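Local coordinates for protein LbaCas13a H328A (C2c2) (Lachnospiraceae bacterium NK4A179, PDB 5WLH) that binds its CRISPR RNA as a guide and, as a Cas13a ribonuclease, probably cuts target RNA matched by that guide, at residues A[1296-1310]-A[1323-1337]. Residues are numbered along the deposited sequence; the frame is centred on the assembly and turned at random.
Sequences FVNVRFEFVSGKKMI and KECARITIREKNGVY. With nucleotides of chain B.
Glu-1302 pairs with Thr-1329, and Lys-1308 with Lys-1323, in a hydrogen-bonded antiparallel ladder between strands 1301-1310 and 1323-1330, a long twisted hairpin. Before Arg-1300 the same strand turns to a second partner, and Asn-1298 pairs with Tyr-1337.

Between the two ladders lie the arginines. Arg-1300 runs extended alongside Arg-1331, and its CD sits 3.4 Å over the centre of the Arg-1331 guanidinium. Arg-1331 NH2 lies over one face of the Arg-1300 guanidinium and Tyr-1337 CE1 over the other. Arg-1300 NH1 and Arg-1331 NH2 reach Asn-1334 O from opposite faces of its carbonyl plane, at 2.9 and 3.1 Å. This shared acceptor probably eases their like charges. With an alanine in place of Arg-1331, Arg-1300 CD would probably lose its flat cover and Asn-1334 O one of its donors.

Asn-1298 CB stands over the centre of the Tyr-1337 ring in a CH-pi contact, with amide and ring planes 5° apart. Tyr-1337 CG sits between its backbone N and carbonyl carbon (chi1 60°), which lays the ring against the Asn-1298 amide. Among apolar groups, Ile-1328 CG2 meets Phe-1301 CD1 at 3.6 Å, and its CG1 branch touches Phe-1303 CE2.

The hairpin also contacts RNA of chain B. The Phe-1303 ring lies against the A6 base, with CE1 3.3 Å from N7. Ser-1305 OG approaches A3 N1 at an unusually short 2.5 Å, so its details are doubtful. Lys-1308 NZ and Lys-1323 NZ share a water, and Lys-1308 also bridges to Glu-1238 and Asp-1271.

Helix 1262-1273 packs on Ile-1328, helix 1357-1368 on Ile-1330 and Val-1336, and helix 1284-1294 on Phe-1301. Strand 1336-1344 continues the sheet to strand 1349-1353.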
# COMPACT_ATOMS: atom_id res chain seq x y z
N PHE A 1296 -0.54 -16.79 -2.84
CA PHE A 1296 -1.40 -17.68 -3.62
C PHE A 1296 -2.51 -18.31 -2.79
O PHE A 1296 -3.04 -19.37 -3.16
CB PHE A 1296 -0.57 -18.74 -4.35
CG PHE A 1296 0.48 -18.14 -5.22
CD1 PHE A 1296 0.14 -17.45 -6.36
CD2 PHE A 1296 1.81 -18.18 -4.84
CE1 PHE A 1296 1.11 -16.85 -7.15
CE2 PHE A 1296 2.78 -17.59 -5.62
CZ PHE A 1296 2.43 -16.93 -6.78
N VAL A 1297 -2.91 -17.65 -1.71
CA VAL A 1297 -3.99 -18.10 -0.84
C VAL A 1297 -5.17 -17.15 -1.02
O VAL A 1297 -5.04 -15.95 -0.79
CB VAL A 1297 -3.54 -18.14 0.63
CG1 VAL A 1297 -4.69 -18.59 1.55
CG2 VAL A 1297 -2.34 -19.08 0.77
N ASN A 1298 -6.32 -17.69 -1.45
CA ASN A 1298 -7.55 -16.93 -1.63
C ASN A 1298 -8.43 -17.13 -0.42
O ASN A 1298 -8.77 -18.27 -0.09
CB ASN A 1298 -8.35 -17.40 -2.84
CG ASN A 1298 -7.85 -16.87 -4.12
OD1 ASN A 1298 -8.36 -15.89 -4.66
ND2 ASN A 1298 -6.87 -17.57 -4.68
N VAL A 1299 -8.85 -16.04 0.24
CA VAL A 1299 -9.74 -16.19 1.38
C VAL A 1299 -11.03 -15.43 1.11
O VAL A 1299 -11.04 -14.41 0.41
CB VAL A 1299 -9.08 -15.75 2.71
CG1 VAL A 1299 -7.76 -16.48 2.90
CG2 VAL A 1299 -8.89 -14.22 2.76
N ARG A 1300 -12.13 -15.98 1.62
CA ARG A 1300 -13.44 -15.35 1.53
C ARG A 1300 -13.83 -14.86 2.92
O ARG A 1300 -14.11 -15.66 3.82
CB ARG A 1300 -14.49 -16.31 0.98
CG ARG A 1300 -14.24 -16.74 -0.45
CD ARG A 1300 -15.37 -17.68 -0.94
NE ARG A 1300 -15.31 -17.93 -2.38
CZ ARG A 1300 -14.89 -19.07 -2.92
NH1 ARG A 1300 -14.49 -20.07 -2.14
NH2 ARG A 1300 -14.86 -19.22 -4.24
N PHE A 1301 -13.86 -13.54 3.09
CA PHE A 1301 -14.18 -12.95 4.38
C PHE A 1301 -15.67 -13.05 4.68
O PHE A 1301 -16.51 -12.99 3.78
CB PHE A 1301 -13.81 -11.48 4.41
CG PHE A 1301 -12.36 -11.22 4.36
CD1 PHE A 1301 -11.49 -11.91 5.17
CD2 PHE A 1301 -11.87 -10.22 3.52
CE1 PHE A 1301 -10.14 -11.62 5.14
CE2 PHE A 1301 -10.52 -9.93 3.49
CZ PHE A 1301 -9.66 -10.65 4.29
N GLU A 1302 -15.97 -13.17 5.95
CA GLU A 1302 -17.31 -12.91 6.45
C GLU A 1302 -17.16 -11.89 7.56
O GLU A 1302 -16.24 -11.98 8.38
CB GLU A 1302 -18.00 -14.18 6.95
CG GLU A 1302 -18.23 -15.24 5.87
CD GLU A 1302 -19.46 -14.96 5.00
OE1 GLU A 1302 -19.96 -15.92 4.37
OE2 GLU A 1302 -19.91 -13.80 4.94
N PHE A 1303 -18.05 -10.92 7.58
CA PHE A 1303 -17.99 -9.85 8.56
C PHE A 1303 -19.06 -10.10 9.61
O PHE A 1303 -20.25 -10.10 9.30
CB PHE A 1303 -18.18 -8.52 7.86
CG PHE A 1303 -16.98 -8.11 7.09
CD1 PHE A 1303 -16.64 -8.76 5.92
CD2 PHE A 1303 -16.13 -7.14 7.59
CE1 PHE A 1303 -15.49 -8.40 5.21
CE2 PHE A 1303 -14.99 -6.78 6.91
CZ PHE A 1303 -14.68 -7.40 5.72
N VAL A 1304 -18.62 -10.36 10.83
CA VAL A 1304 -19.53 -10.75 11.89
C VAL A 1304 -19.19 -9.91 13.11
O VAL A 1304 -18.61 -8.83 12.98
CB VAL A 1304 -19.45 -12.26 12.16
CG1 VAL A 1304 -19.94 -13.02 10.95
CG2 VAL A 1304 -18.04 -12.68 12.48
N SER A 1305 -19.54 -10.39 14.29
CA SER A 1305 -19.43 -9.57 15.48
C SER A 1305 -18.53 -10.24 16.50
O SER A 1305 -18.58 -11.47 16.68
CB SER A 1305 -20.81 -9.30 16.10
OG SER A 1305 -21.60 -8.51 15.23
N GLY A 1306 -17.71 -9.43 17.15
CA GLY A 1306 -16.89 -9.83 18.26
C GLY A 1306 -17.10 -8.86 19.41
O GLY A 1306 -18.15 -8.25 19.53
N LYS A 1307 -16.08 -8.73 20.23
CA LYS A 1307 -16.14 -7.93 21.44
C LYS A 1307 -14.93 -7.00 21.48
O LYS A 1307 -13.86 -7.33 20.97
CB LYS A 1307 -16.13 -8.80 22.72
CG LYS A 1307 -17.26 -9.82 22.80
CD LYS A 1307 -18.60 -9.13 22.97
CE LYS A 1307 -19.75 -10.12 22.97
NZ LYS A 1307 -21.03 -9.42 22.68
N LYS A 1308 -15.11 -5.86 22.13
CA LYS A 1308 -14.00 -4.97 22.40
C LYS A 1308 -14.26 -4.26 23.71
O LYS A 1308 -15.42 -4.06 24.10
CB LYS A 1308 -13.82 -3.94 21.27
CG LYS A 1308 -14.99 -3.00 21.10
CD LYS A 1308 -14.67 -1.89 20.09
CE LYS A 1308 -15.90 -1.10 19.73
NZ LYS A 1308 -15.62 0.10 18.88
N MET A 1309 -13.19 -3.87 24.38
CA MET A 1309 -13.31 -3.08 25.59
C MET A 1309 -13.30 -1.59 25.26
O MET A 1309 -12.67 -1.15 24.29
CB MET A 1309 -12.18 -3.41 26.57
CG MET A 1309 -12.14 -4.86 26.97
SD MET A 1309 -13.72 -5.39 27.63
CE MET A 1309 -13.89 -4.26 29.00
N ILE A 1310 -14.03 -0.83 26.07
CA ILE A 1310 -14.00 0.62 26.08
C ILE A 1310 -13.39 1.03 27.40
O ILE A 1310 -13.97 0.74 28.46
CB ILE A 1310 -15.41 1.22 25.93
CG1 ILE A 1310 -16.14 0.59 24.74
CG2 ILE A 1310 -15.33 2.74 25.81
CD1 ILE A 1310 -15.51 0.90 23.40
N LYS A 1323 -18.19 -4.18 24.63
CA LYS A 1323 -19.24 -3.95 23.66
C LYS A 1323 -18.91 -4.69 22.37
O LYS A 1323 -17.84 -5.30 22.25
CB LYS A 1323 -19.45 -2.45 23.43
CG LYS A 1323 -18.48 -1.80 22.47
CD LYS A 1323 -18.95 -0.40 22.08
CE LYS A 1323 -19.94 -0.44 20.93
NZ LYS A 1323 -20.37 0.91 20.52
N GLU A 1324 -19.85 -4.67 21.43
CA GLU A 1324 -19.65 -5.38 20.17
C GLU A 1324 -18.57 -4.70 19.33
O GLU A 1324 -18.34 -3.49 19.44
CB GLU A 1324 -20.96 -5.46 19.40
CG GLU A 1324 -22.10 -6.06 20.20
CD GLU A 1324 -22.81 -7.16 19.46
OE1 GLU A 1324 -23.95 -6.91 18.99
OE2 GLU A 1324 -22.24 -8.26 19.35
N CYS A 1325 -17.89 -5.49 18.51
CA CYS A 1325 -16.76 -5.02 17.71
C CYS A 1325 -16.84 -5.72 16.36
O CYS A 1325 -17.29 -6.87 16.29
CB CYS A 1325 -15.42 -5.35 18.38
SG CYS A 1325 -13.91 -4.83 17.48
N ALA A 1326 -16.43 -5.03 15.29
CA ALA A 1326 -16.32 -5.73 14.00
C ALA A 1326 -15.44 -6.95 14.16
O ALA A 1326 -14.40 -6.90 14.83
CB ALA A 1326 -15.73 -4.81 12.92
N ARG A 1327 -15.83 -8.06 13.54
CA ARG A 1327 -15.00 -9.25 13.54
C ARG A 1327 -14.89 -9.73 12.10
O ARG A 1327 -15.90 -10.08 11.48
CB ARG A 1327 -15.59 -10.35 14.43
CG ARG A 1327 -14.71 -11.59 14.49
CD ARG A 1327 -14.97 -12.41 15.75
NE ARG A 1327 -15.89 -13.49 15.47
CZ ARG A 1327 -15.53 -14.63 14.90
NH1 ARG A 1327 -16.44 -15.57 14.66
NH2 ARG A 1327 -14.26 -14.84 14.56
N ILE A 1328 -13.68 -9.69 11.57
CA ILE A 1328 -13.39 -10.25 10.25
C ILE A 1328 -13.06 -11.71 10.45
O ILE A 1328 -12.15 -12.06 11.21
CB ILE A 1328 -12.22 -9.51 9.58
CG1 ILE A 1328 -12.52 -8.01 9.45
CG2 ILE A 1328 -11.91 -10.16 8.25
CD1 ILE A 1328 -11.28 -7.16 9.08
N THR A 1329 -13.81 -12.58 9.80
CA THR A 1329 -13.46 -13.97 9.89
C THR A 1329 -13.51 -14.51 8.48
O THR A 1329 -13.69 -13.73 7.53
CB THR A 1329 -14.41 -14.72 10.84
OG1 THR A 1329 -13.87 -16.01 11.12
CG2 THR A 1329 -15.80 -14.84 10.22
N ILE A 1330 -13.32 -15.81 8.33
CA ILE A 1330 -13.30 -16.43 7.01
C ILE A 1330 -14.48 -17.40 6.95
O ILE A 1330 -14.79 -18.06 7.95
CB ILE A 1330 -11.95 -17.12 6.76
CG1 ILE A 1330 -10.85 -16.04 6.71
CG2 ILE A 1330 -11.97 -17.89 5.47
CD1 ILE A 1330 -9.46 -16.58 6.69
N ARG A 1331 -15.14 -17.44 5.79
CA ARG A 1331 -16.30 -18.32 5.60
C ARG A 1331 -16.00 -19.73 6.10
O ARG A 1331 -14.97 -20.31 5.74
CB ARG A 1331 -16.70 -18.35 4.12
CG ARG A 1331 -18.17 -18.64 3.87
CD ARG A 1331 -18.57 -18.34 2.43
NE ARG A 1331 -17.94 -19.27 1.50
CZ ARG A 1331 -18.21 -19.32 0.20
NH1 ARG A 1331 -19.10 -18.48 -0.33
NH2 ARG A 1331 -17.60 -20.21 -0.58
N GLU A 1332 -16.88 -20.25 6.95
CA GLU A 1332 -16.60 -21.53 7.60
C GLU A 1332 -16.55 -22.68 6.60
O GLU A 1332 -15.83 -23.66 6.83
CB GLU A 1332 -17.66 -21.80 8.68
CG GLU A 1332 -18.18 -20.52 9.33
CD GLU A 1332 -19.22 -20.78 10.41
OE1 GLU A 1332 -19.06 -21.76 11.17
OE2 GLU A 1332 -20.21 -20.01 10.48
N LYS A 1333 -17.28 -22.56 5.50
CA LYS A 1333 -17.34 -23.59 4.47
C LYS A 1333 -16.74 -23.04 3.18
O LYS A 1333 -17.24 -22.06 2.62
CB LYS A 1333 -18.79 -24.03 4.24
CG LYS A 1333 -19.08 -24.63 2.88
CD LYS A 1333 -20.32 -25.51 2.95
CE LYS A 1333 -19.94 -26.97 3.19
NZ LYS A 1333 -19.14 -27.53 2.06
N ASN A 1334 -15.67 -23.69 2.71
CA ASN A 1334 -14.98 -23.30 1.48
C ASN A 1334 -14.59 -21.83 1.51
O ASN A 1334 -14.87 -21.06 0.59
CB ASN A 1334 -15.83 -23.60 0.25
CG ASN A 1334 -16.08 -25.09 0.08
OD1 ASN A 1334 -15.25 -25.90 0.49
ND2 ASN A 1334 -17.21 -25.46 -0.50
N GLY A 1335 -13.98 -21.44 2.62
CA GLY A 1335 -13.53 -20.07 2.76
C GLY A 1335 -12.10 -19.82 2.33
O GLY A 1335 -11.72 -18.66 2.16
N VAL A 1336 -11.32 -20.87 2.13
CA VAL A 1336 -9.90 -20.75 1.79
C VAL A 1336 -9.63 -21.69 0.63
O VAL A 1336 -9.94 -22.88 0.70
CB VAL A 1336 -8.99 -21.10 2.98
CG1 VAL A 1336 -7.51 -21.07 2.58
CG2 VAL A 1336 -9.23 -20.15 4.19
N TYR A 1337 -9.07 -21.16 -0.46
CA TYR A 1337 -8.63 -22.04 -1.53
C TYR A 1337 -7.33 -21.52 -2.13
O TYR A 1337 -6.99 -20.35 -2.01
CB TYR A 1337 -9.71 -22.21 -2.62
CG TYR A 1337 -10.15 -20.95 -3.32
CD1 TYR A 1337 -11.12 -20.13 -2.75
CD2 TYR A 1337 -9.63 -20.58 -4.56
CE1 TYR A 1337 -11.55 -18.98 -3.38
CE2 TYR A 1337 -10.05 -19.42 -5.19
CZ TYR A 1337 -11.01 -18.63 -4.59
OH TYR A 1337 -11.45 -17.47 -5.20
P A B 3 -22.07 3.87 17.31
OP1 A B 3 -22.12 4.00 15.82
OP2 A B 3 -23.32 3.92 18.11
O5' A B 3 -21.37 2.51 17.73
C5' A B 3 -21.39 1.41 16.87
C4' A B 3 -20.03 0.78 16.81
O4' A B 3 -19.98 -0.30 17.78
C3' A B 3 -19.75 0.12 15.47
O3' A B 3 -19.14 1.02 14.56
C2' A B 3 -18.89 -1.07 15.84
O2' A B 3 -17.57 -0.66 16.11
C1' A B 3 -19.53 -1.47 17.17
N9 A B 3 -20.72 -2.33 17.00
C8 A B 3 -22.02 -2.03 17.39
N7 A B 3 -22.87 -3.00 17.14
C5 A B 3 -22.09 -3.99 16.55
C6 A B 3 -22.39 -5.27 16.07
N6 A B 3 -23.63 -5.78 16.08
N1 A B 3 -21.39 -6.02 15.56
C2 A B 3 -20.15 -5.50 15.54
N3 A B 3 -19.75 -4.30 15.97
C4 A B 3 -20.77 -3.59 16.47
P A B 6 -20.49 -4.08 3.51
OP1 A B 6 -21.41 -3.15 4.18
OP2 A B 6 -20.88 -4.77 2.24
O5' A B 6 -19.14 -3.29 3.17
C5' A B 6 -18.62 -2.31 4.08
C4' A B 6 -17.10 -2.30 4.07
O4' A B 6 -16.61 -3.55 4.59
C3' A B 6 -16.45 -2.20 2.70
O3' A B 6 -16.38 -0.87 2.24
C2' A B 6 -15.09 -2.84 2.93
O2' A B 6 -14.25 -1.94 3.66
C1' A B 6 -15.47 -3.96 3.88
N9 A B 6 -15.79 -5.22 3.19
C8 A B 6 -16.99 -5.89 3.23
N7 A B 6 -16.97 -7.02 2.57
C5 A B 6 -15.67 -7.09 2.09
C6 A B 6 -15.02 -8.06 1.31
N6 A B 6 -15.63 -9.17 0.88
N1 A B 6 -13.71 -7.84 1.02
C2 A B 6 -13.11 -6.72 1.45
N3 A B 6 -13.64 -5.73 2.17
C4 A B 6 -14.92 -5.99 2.47
P G B 5 -18.85 -1.72 8.05
OP1 G B 5 -17.80 -1.24 7.11
OP2 G B 5 -20.04 -0.87 8.31
O5' G B 5 -19.39 -3.12 7.57
C5' G B 5 -18.52 -4.18 7.22
C4' G B 5 -19.33 -5.41 6.88
O4' G B 5 -20.00 -5.88 8.08
C3' G B 5 -20.46 -5.20 5.89
O3' G B 5 -20.02 -5.22 4.54
C2' G B 5 -21.39 -6.36 6.21
O2' G B 5 -20.88 -7.57 5.67
C1' G B 5 -21.27 -6.41 7.74
N9 G B 5 -22.30 -5.58 8.39
C8 G B 5 -22.20 -4.25 8.72
N7 G B 5 -23.28 -3.77 9.29
C5 G B 5 -24.14 -4.86 9.33
C6 G B 5 -25.47 -4.95 9.84
O6 G B 5 -26.14 -4.05 10.35
N1 G B 5 -25.97 -6.24 9.68
C2 G B 5 -25.30 -7.30 9.11
N2 G B 5 -25.95 -8.46 9.05
N3 G B 5 -24.06 -7.23 8.62
C4 G B 5 -23.56 -5.98 8.77
O HOH W 1 -17.84 2.03 19.57